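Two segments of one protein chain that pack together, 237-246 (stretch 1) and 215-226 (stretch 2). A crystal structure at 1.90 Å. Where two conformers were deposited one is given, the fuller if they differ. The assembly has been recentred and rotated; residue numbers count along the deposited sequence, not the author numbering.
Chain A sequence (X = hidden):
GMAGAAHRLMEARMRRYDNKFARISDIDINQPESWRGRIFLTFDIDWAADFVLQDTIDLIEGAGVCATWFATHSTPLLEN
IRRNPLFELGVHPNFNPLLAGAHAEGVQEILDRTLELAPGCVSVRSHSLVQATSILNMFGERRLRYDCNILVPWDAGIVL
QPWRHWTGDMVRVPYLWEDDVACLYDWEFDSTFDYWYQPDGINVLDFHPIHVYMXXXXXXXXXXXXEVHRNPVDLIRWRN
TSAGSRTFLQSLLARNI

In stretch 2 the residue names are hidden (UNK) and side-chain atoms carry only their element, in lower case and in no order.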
# COMPACT_ATOMS: atom_id res chain seq x y z
N ARG A 237 -7.83 0.74 35.66
CA ARG A 237 -9.25 0.97 35.95
C ARG A 237 -10.06 1.15 34.65
O ARG A 237 -11.26 0.94 34.63
CB ARG A 237 -9.44 2.19 36.84
CG ARG A 237 -8.84 2.05 38.25
CD ARG A 237 -9.15 3.20 39.09
NE ARG A 237 -10.59 3.33 39.30
CZ ARG A 237 -11.17 4.45 39.72
NH1 ARG A 237 -10.44 5.50 40.06
NH2 ARG A 237 -12.48 4.53 39.83
N TRP A 238 -9.39 1.53 33.58
CA TRP A 238 -10.03 1.69 32.27
C TRP A 238 -10.06 0.42 31.42
O TRP A 238 -10.58 0.46 30.30
CB TRP A 238 -9.32 2.77 31.48
CG TRP A 238 -9.50 4.11 32.04
CD1 TRP A 238 -8.81 4.69 33.05
CD2 TRP A 238 -10.43 5.08 31.58
NE1 TRP A 238 -9.24 5.97 33.25
CE2 TRP A 238 -10.25 6.23 32.35
CE3 TRP A 238 -11.39 5.07 30.57
CZ2 TRP A 238 -11.01 7.36 32.16
CZ3 TRP A 238 -12.14 6.19 30.38
CH2 TRP A 238 -11.94 7.32 31.14
N ARG A 239 -9.56 -0.69 31.93
CA ARG A 239 -9.61 -1.94 31.15
C ARG A 239 -11.05 -2.44 30.95
O ARG A 239 -11.81 -2.63 31.91
CB ARG A 239 -8.80 -3.06 31.82
CG ARG A 239 -8.73 -4.35 31.00
CD ARG A 239 -7.79 -5.36 31.63
NE ARG A 239 -6.41 -4.94 31.43
CZ ARG A 239 -5.35 -5.50 31.99
NH1 ARG A 239 -5.46 -6.51 32.82
NH2 ARG A 239 -4.15 -5.00 31.75
N ASN A 240 -11.43 -2.62 29.70
CA ASN A 240 -12.73 -3.16 29.31
C ASN A 240 -12.89 -4.54 29.86
O ASN A 240 -11.99 -5.34 29.73
CB ASN A 240 -12.80 -3.17 27.78
CG ASN A 240 -13.99 -3.92 27.22
OD1 ASN A 240 -15.06 -4.00 27.85
ND2 ASN A 240 -13.81 -4.43 26.00
N THR A 241 -14.01 -4.82 30.50
CA THR A 241 -14.27 -6.14 31.07
C THR A 241 -15.08 -7.05 30.12
O THR A 241 -15.25 -8.23 30.39
CB THR A 241 -14.91 -6.07 32.49
OG1 THR A 241 -16.08 -5.25 32.45
CG2 THR A 241 -13.93 -5.49 33.49
N SER A 242 -15.59 -6.49 29.03
CA SER A 242 -16.25 -7.30 28.00
C SER A 242 -15.19 -7.82 27.02
O SER A 242 -14.01 -7.90 27.36
CB SER A 242 -17.29 -6.46 27.25
OG SER A 242 -16.67 -5.49 26.42
N ALA A 243 -15.61 -8.20 25.82
CA ALA A 243 -14.69 -8.64 24.79
C ALA A 243 -13.99 -7.42 24.19
O ALA A 243 -14.61 -6.35 24.02
CB ALA A 243 -15.44 -9.37 23.70
N GLY A 244 -12.70 -7.56 23.89
CA GLY A 244 -11.97 -6.51 23.21
C GLY A 244 -10.68 -7.07 22.65
O GLY A 244 -10.54 -8.30 22.50
N SER A 245 -9.73 -6.18 22.38
CA SER A 245 -8.44 -6.53 21.77
C SER A 245 -7.65 -7.54 22.59
O SER A 245 -7.02 -8.44 22.03
CB SER A 245 -7.58 -5.28 21.56
OG SER A 245 -8.21 -4.38 20.65
N ARG A 246 -7.70 -7.42 23.91
CA ARG A 246 -6.96 -8.32 24.79
C ARG A 246 -7.58 -9.71 24.80
O ARG A 246 -6.87 -10.72 24.67
CB ARG A 246 -6.96 -7.78 26.22
CG ARG A 246 -6.04 -8.50 27.17
CD ARG A 246 -6.27 -7.97 28.58
NE ARG A 246 -5.27 -8.46 29.51
CZ ARG A 246 -4.04 -7.98 29.64
NH1 ARG A 246 -3.60 -7.01 28.89
NH2 ARG A 246 -3.21 -8.51 30.52
N UNK A 215 -7.74 -3.56 26.71
CA UNK A 215 -8.72 -4.47 26.11
C UNK A 215 -9.71 -3.69 25.28
O UNK A 215 -10.92 -3.93 25.30
c UNK A 215 -9.42 -5.33 27.15
n UNK A 215 -11.43 -6.71 27.20
o UNK A 215 -10.02 -6.97 25.46
c UNK A 215 -10.32 -6.41 26.52
N UNK A 216 -9.17 -2.78 24.49
CA UNK A 216 -9.98 -1.86 23.70
C UNK A 216 -10.97 -2.55 22.76
O UNK A 216 -10.60 -3.39 21.94
c UNK A 216 -9.10 -0.96 22.82
c UNK A 216 -9.94 0.05 22.02
o UNK A 216 -8.16 -0.28 23.65
N UNK A 217 -12.23 -2.14 22.90
CA UNK A 217 -13.31 -2.52 21.99
C UNK A 217 -13.88 -1.32 21.20
O UNK A 217 -14.64 -1.50 20.29
o UNK A 217 -13.72 -1.00 24.77
c UNK A 217 -15.42 -2.24 23.47
o UNK A 217 -15.71 -1.16 25.54
c UNK A 217 -14.89 -1.43 24.68
c UNK A 217 -14.43 -3.19 22.78
N UNK A 218 -13.55 -0.10 21.64
CA UNK A 218 -13.98 1.13 20.97
C UNK A 218 -12.88 2.15 21.14
O UNK A 218 -12.30 2.26 22.22
o UNK A 218 -15.50 3.04 21.18
c UNK A 218 -15.28 1.68 21.57
N UNK A 219 -12.58 2.89 20.08
CA UNK A 219 -11.57 3.92 20.15
C UNK A 219 -11.98 5.08 21.04
O UNK A 219 -11.14 5.89 21.44
c UNK A 219 -10.53 3.31 17.91
c UNK A 219 -10.20 3.80 16.50
c UNK A 219 -9.27 2.78 18.62
c UNK A 219 -11.19 4.40 18.76
N UNK A 220 -13.26 5.17 21.38
CA UNK A 220 -13.69 6.19 22.29
C UNK A 220 -13.14 5.94 23.70
O UNK A 220 -12.85 6.86 24.42
n UNK A 220 -17.75 10.20 22.22
c UNK A 220 -16.87 10.56 23.15
n UNK A 220 -17.15 11.56 23.96
c UNK A 220 -15.81 7.49 23.00
c UNK A 220 -15.24 6.27 22.29
c UNK A 220 -15.26 8.81 22.46
n UNK A 220 -15.70 9.94 23.27
N UNK A 221 -12.98 4.67 24.09
CA UNK A 221 -12.35 4.35 25.38
C UNK A 221 -10.91 4.87 25.36
O UNK A 221 -10.45 5.52 26.30
c UNK A 221 -12.36 2.83 25.62
n UNK A 221 -14.91 -0.30 28.26
c UNK A 221 -13.69 0.23 28.30
c UNK A 221 -11.63 0.83 27.09
c UNK A 221 -11.73 2.36 26.94
n UNK A 221 -13.25 0.75 29.43
n UNK A 221 -12.97 0.25 27.20
N UNK A 222 -10.23 4.64 24.25
CA UNK A 222 -8.87 5.09 24.07
C UNK A 222 -8.78 6.60 24.15
O UNK A 222 -7.92 7.16 24.85
c UNK A 222 -4.56 6.16 21.64
c UNK A 222 -7.04 5.12 22.35
c UNK A 222 -8.36 4.56 22.74
c UNK A 222 -6.96 6.18 21.45
o UNK A 222 -3.33 6.68 21.32
c UNK A 222 -5.72 6.71 21.11
c UNK A 222 -5.87 4.60 22.88
c UNK A 222 -4.63 5.11 22.52
N UNK A 223 -9.68 7.29 23.46
CA UNK A 223 -9.68 8.75 23.48
C UNK A 223 -10.08 9.32 24.85
O UNK A 223 -9.48 10.29 25.30
o UNK A 223 -7.92 9.20 19.86
c UNK A 223 -10.07 9.05 20.96
o UNK A 223 -8.54 10.87 21.22
c UNK A 223 -8.75 9.76 20.66
c UNK A 223 -10.58 9.31 22.39
N UNK A 224 -11.08 8.73 25.50
CA UNK A 224 -11.52 9.20 26.81
C UNK A 224 -10.45 9.07 27.90
O UNK A 224 -10.47 9.82 28.86
o UNK A 224 -14.04 9.75 25.77
c UNK A 224 -12.75 8.44 27.30
c UNK A 224 -14.03 8.78 26.55
o UNK A 224 -15.04 8.06 26.75
N UNK A 225 -9.57 8.09 27.76
CA UNK A 225 -8.58 7.77 28.76
C UNK A 225 -7.20 8.41 28.49
O UNK A 225 -6.24 8.10 29.20
o UNK A 225 -7.96 5.72 27.54
c UNK A 225 -8.39 6.26 28.80
N UNK A 226 -7.12 9.28 27.49
CA UNK A 226 -5.85 9.82 27.00
C UNK A 226 -4.92 10.33 28.08
O UNK A 226 -3.71 10.08 28.04
c UNK A 226 -4.81 10.90 22.07
n UNK A 226 -3.59 10.93 21.58
n UNK A 226 -5.70 10.08 21.56
n UNK A 226 -5.14 11.70 23.08
c UNK A 226 -6.45 11.74 23.71
c UNK A 226 -6.10 10.98 26.04
c UNK A 226 -6.58 10.58 24.69

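Position 215 has four side-chain atoms: two carbons, the second carrying one oxygen and one nitrogen. That is a carboxamide on a short stem. The nitrogen lies 2.9 Å from Asn240 O and 2.8 Å from Ser242 O, so it is the donor end. This is Asn215, with positive phi. Its ND2 gives hydrogen bonds to both carbonyls.

Position 216 has a carbon carrying one oxygen and one carbon. The fork at CB marks Thr216. Its CB points away overall, and the backbone does the work: Ser245 N and Ser245 OG both donate to Thr216 O, at 3.0 and 2.9 Å.

Position 217 has three carbons, the third carrying two oxygens. CB lies 3.4 Å from Ala243 O. This is Glu217.

Position 218 has one carbon and one oxygen and touches nothing on stretch 1. It is Ser218, at the N-cap position before the helix.

Position 219 has four carbons, forked at the second. It is Leu219, out of reach of stretch 1.

Position 220 has three carbons, a nitrogen, then a carbon with two more nitrogens. This guanidinium belongs to Arg220, also out of reach.

Position 221 repeats that pattern, but its end comes nearer to stretch 1. One terminal nitrogen is 2.8 Å from Trp238 O. This is Arg221. The bond from NH1 is weak, and Asn240 CB lies over one face of the guanidinium. Arg221 NE also forms a salt bridge with Glu217 OE1 at 2.8 Å, which helps hold the group in place.

Position 222 has one carbon, then a six-carbon ring bearing an oxygen. It is Tyr222, directed away.

Position 223 has three carbons ending in two oxygens. It is Glu223, without contact.

Position 224 has two carbons, the second carrying two oxygens. Its CB is 3.9 Å from Trp238 CZ3. It is Asp224; its OD1 pairs with Arg220 NE at 3.0 Å in a salt bridge.

Position 225 has one carbon and one oxygen. Its CB sits over a face of the Trp238 ring, 3.6 Å from Trp238 CD2. It is Ser225.

Position 226 has a third guanidinium chain. It is Arg226, out of reach.

The contact buries 667 Å² and centres on Asn215. Asn240 ND2 returns a hydrogen bond to Asn215 O at 3.0 Å, so the two asparagines exchange bonds. Gly244 packs close here: an ideal CB would clash with Asn215 O. At the other end, Trp238 rests on Ser225 through a CH-pi contact. Arg221 lies between these two regions.

Stretch 2, residues 215-226: NTESLRRYEDSR
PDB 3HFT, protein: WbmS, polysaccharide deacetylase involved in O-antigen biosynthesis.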